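Local coordinates for protein DNA-entry nuclease (Competence-specific nuclease) (Streptococcus agalactiae ILRI112, PDB 4QGO) that probably cleaves DNA, and perhaps RNA, without sequence specificity, as a competence-associated nuclease with a beta-beta-alpha metal-finger catalytic domain, at residues 16-21 and 185-190. The protein carries 1 engineered substitution. Numbering follows the deposited sequence.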
ATOM      1  N   ASN A  16       2.592  18.325  -2.269  1.00 12.14           N
ATOM      2  CA  ASN A  16       2.995  18.938  -1.003  1.00 16.06           C
ATOM      3  C   ASN A  16       2.793  17.972   0.169  1.00 14.11           C
ATOM      4  O   ASN A  16       3.662  17.823   1.036  1.00 13.10           O
ATOM      5  CB  ASN A  16       2.231  20.243  -0.766  1.00 19.55           C
ATOM      6  CG  ASN A  16       2.671  21.354  -1.704  1.00 26.43           C
ATOM      7  OD1 ASN A  16       3.689  21.241  -2.386  1.00 34.44           O
ATOM      8  ND2 ASN A  16       1.907  22.445  -1.732  1.00 31.75           N
ATOM      9  N   ASN A  17       1.648  17.297   0.185  1.00 12.19           N
ATOM     10  CA  ASN A  17       1.386  16.308   1.225  1.00 10.82           C
ATOM     11  C   ASN A  17       2.399  15.168   1.166  1.00  9.67           C
ATOM     12  O   ASN A  17       2.904  14.722   2.202  1.00 11.26           O
ATOM     13  CB  ASN A  17      -0.044  15.781   1.124  1.00 10.86           C
ATOM     14  CG  ASN A  17      -1.069  16.797   1.584  1.00 16.21           C
ATOM     15  OD1 ASN A  17      -0.800  17.592   2.483  1.00 20.29           O
ATOM     16  ND2 ASN A  17      -2.245  16.782   0.970  1.00 11.88           N
ATOM     17  N   LEU A  18       2.701  14.717  -0.051  1.00 10.92           N
ATOM     18  CA  LEU A  18       3.696  13.670  -0.252  1.00  9.02           C
ATOM     19  C   LEU A  18       5.043  14.102   0.324  1.00 11.93           C
ATOM     20  O   LEU A  18       5.664  13.354   1.070  1.00 11.39           O
ATOM     21  CB  LEU A  18       3.823  13.322  -1.740  1.00  8.92           C
ATOM     22  CG  LEU A  18       4.801  12.199  -2.074  1.00  9.88           C
ATOM     23  CD1 LEU A  18       4.417  10.918  -1.337  1.00 12.38           C
ATOM     24  CD2 LEU A  18       4.858  11.975  -3.579  1.00 11.23           C
ATOM     25  N   LYS A  19       5.478  15.314  -0.010  0.64 11.18           N
ATOM     26  CA  LYS A  19       6.751  15.825   0.494  0.64 13.32           C
ATOM     27  C   LYS A  19       6.784  15.886   2.021  0.64 14.60           C
ATOM     28  O   LYS A  19       7.789  15.530   2.638  0.64 17.26           O
ATOM     29  CB  LYS A  19       7.042  17.210  -0.090  0.64 14.51           C
ATOM     30  CG  LYS A  19       8.322  17.839   0.438  0.64 13.32           C
ATOM     31  N   ASN A  20       5.689  16.335   2.628  1.00 12.84           N
ATOM     32  CA  ASN A  20       5.604  16.395   4.084  1.00 13.02           C
ATOM     33  C   ASN A  20       5.677  15.015   4.724  1.00 23.19           C
ATOM     34  O   ASN A  20       6.194  14.860   5.830  1.00 22.99           O
ATOM     35  CB  ASN A  20       4.312  17.082   4.529  1.00 18.52           C
ATOM     36  CG  ASN A  20       4.257  18.547   4.134  1.00 42.17           C
ATOM     37  OD1 ASN A  20       5.288  19.184   3.919  1.00 33.95           O
ATOM     38  ND2 ASN A  20       3.045  19.090   4.048  1.00 35.40           N
ATOM     39  N   ALA A  21       5.151  14.013   4.027  1.00 12.50           N
ATOM     40  CA  ALA A  21       5.071  12.667   4.579  1.00 14.10           C
ATOM     41  C   ALA A  21       6.359  11.863   4.425  1.00 15.86           C
ATOM     42  O   ALA A  21       6.652  11.001   5.251  1.00 17.74           O
ATOM     43  CB  ALA A  21       3.912  11.924   3.952  1.00 13.36           C
ATOM     44  N   VAL A 185      -8.126   8.264   6.705  1.00  6.66           N
ATOM     45  CA  VAL A 185      -7.744   7.528   5.498  1.00  6.69           C
ATOM     46  C   VAL A 185      -6.403   8.055   4.999  1.00  7.39           C
ATOM     47  O   VAL A 185      -6.192   9.261   4.932  1.00  6.81           O
ATOM     48  CB  VAL A 185      -8.809   7.717   4.385  1.00  5.27           C
ATOM     49  CG1 VAL A 185      -8.427   6.952   3.119  1.00  7.88           C
ATOM     50  CG2 VAL A 185     -10.179   7.293   4.882  1.00  6.96           C
ATOM     51  N   PRO A 186      -5.478   7.150   4.635  1.00  6.09           N
ATOM     52  CA  PRO A 186      -4.191   7.610   4.109  1.00  5.17           C
ATOM     53  C   PRO A 186      -4.359   8.182   2.704  1.00  5.75           C
ATOM     54  O   PRO A 186      -5.208   7.703   1.957  1.00  7.17           O
ATOM     55  CB  PRO A 186      -3.358   6.321   4.065  1.00  6.76           C
ATOM     56  CG  PRO A 186      -4.355   5.237   3.872  1.00  6.58           C
ATOM     57  CD  PRO A 186      -5.584   5.678   4.655  1.00  5.58           C
ATOM     58  N   PHE A 187      -3.561   9.183   2.345  1.00  6.17           N
ATOM     59  CA  PHE A 187      -3.651   9.736   0.996  1.00  5.87           C
ATOM     60  C   PHE A 187      -2.782   8.970   0.001  1.00  6.97           C
ATOM     61  O   PHE A 187      -2.895   9.176  -1.211  1.00  5.66           O
ATOM     62  CB  PHE A 187      -3.310  11.244   0.967  1.00  8.11           C
ATOM     63  CG  PHE A 187      -1.849  11.544   1.215  1.00  6.38           C
ATOM     64  CD1 PHE A 187      -0.946  11.611   0.156  1.00  5.84           C
ATOM     65  CD2 PHE A 187      -1.380  11.755   2.508  1.00  6.43           C
ATOM     66  CE1 PHE A 187       0.410  11.870   0.384  1.00  6.70           C
ATOM     67  CE2 PHE A 187      -0.041  12.021   2.744  1.00  7.48           C
ATOM     68  CZ  PHE A 187       0.856  12.088   1.682  1.00  7.75           C
ATOM     69  N   ALA A 188      -1.907   8.099   0.509  1.00  5.10           N
ATOM     70  CA  ALA A 188      -1.064   7.285  -0.353  1.00  5.41           C
ATOM     71  C   ALA A 188      -0.555   6.094   0.416  1.00  4.81           C
ATOM     72  O   ALA A 188      -0.583   6.079   1.645  1.00  6.82           O
ATOM     73  CB  ALA A 188       0.123   8.100  -0.875  1.00  5.51           C
ATOM     74  N   MET A 189      -0.102   5.082  -0.316  0.74  5.28           N
ATOM     75  CA  MET A 189       0.537   3.928   0.292  0.74  3.89           C
ATOM     76  C   MET A 189       2.002   3.870  -0.133  0.74  4.50           C
ATOM     77  O   MET A 189       2.307   3.769  -1.317  0.74  6.65           O
ATOM     78  CB  MET A 189      -0.199   2.635  -0.087  0.74  6.63           C
ATOM     79  CG  MET A 189      -1.637   2.576   0.411  0.74  6.30           C
ATOM     80  SD  MET A 189      -1.767   2.332   2.194  0.74  6.28           S
ATOM     81  CE  MET A 189      -1.498   0.561   2.290  0.74 10.21           C
ATOM     82  N   HIS A 190       2.908   3.936   0.840  1.00  4.15           N
ATOM     83  CA  HIS A 190       4.339   3.892   0.561  1.00  4.62           C
ATOM     84  C   HIS A 190       4.805   2.437   0.549  1.00  4.25           C
ATOM     85  O   HIS A 190       4.691   1.755   1.562  1.00  6.08           O
ATOM     86  CB  HIS A 190       5.072   4.691   1.652  1.00  5.84           C
ATOM     87  CG  HIS A 190       6.541   4.864   1.423  1.00  5.79           C
ATOM     88  ND1 HIS A 190       7.367   5.400   2.390  1.00  6.62           N
ATOM     89  CD2 HIS A 190       7.331   4.601   0.355  1.00  5.28           C
ATOM     90  CE1 HIS A 190       8.605   5.445   1.929  1.00  7.25           C
ATOM     91  NE2 HIS A 190       8.610   4.975   0.695  1.00  5.77           N
TER
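With CG of Phe187 set between its backbone N and carbonyl carbon (chi1 70°) and the ring turned square to the side-chain stem (chi2 90°), the phenyl group reaches out from the chain to helix 12-22 and meets Asn17, Leu18 and Ala21 with its far end. The CB methylene of Asn17 lies over one face of the ring, displaced from the centre toward the outer carbons CZ and CE1. This CH-pi contact places Asn17 CB 4.0 Å from the centroid of the Phe187 ring, 17° off the normal. One helical turn on, Ala21 brings its methyl to the ring edge, near the ring plane, with CB 3.8 Å from Phe187 CZ. Leu18 approaches more obliquely: its backbone N is 3.6 Å from Phe187 CZ, and its CB lies 4.3 Å from Phe187 CE1. Phe187 CZ also packs 3.4 Å from Asn17 O, a carbonyl already engaged within the helix by Ala21 N. No hydrogen bond joins the two segments, which leaves the contact to van der Waals and CH-pi packing around a single aromatic side chain. Phe14, an earlier residue of the same helix, adds an edge-to-face ring contact, while Leu177 of the adjacent strand touches both Phe187 and Leu18. At the entrance to strand 188-195, Phe187 and Ala188 both pair with Leu177, a classic beta bulge, and the Phe187 ring packs helix 12-22 against this end of the seven-stranded antiparallel sheet of the His-Me finger nuclease.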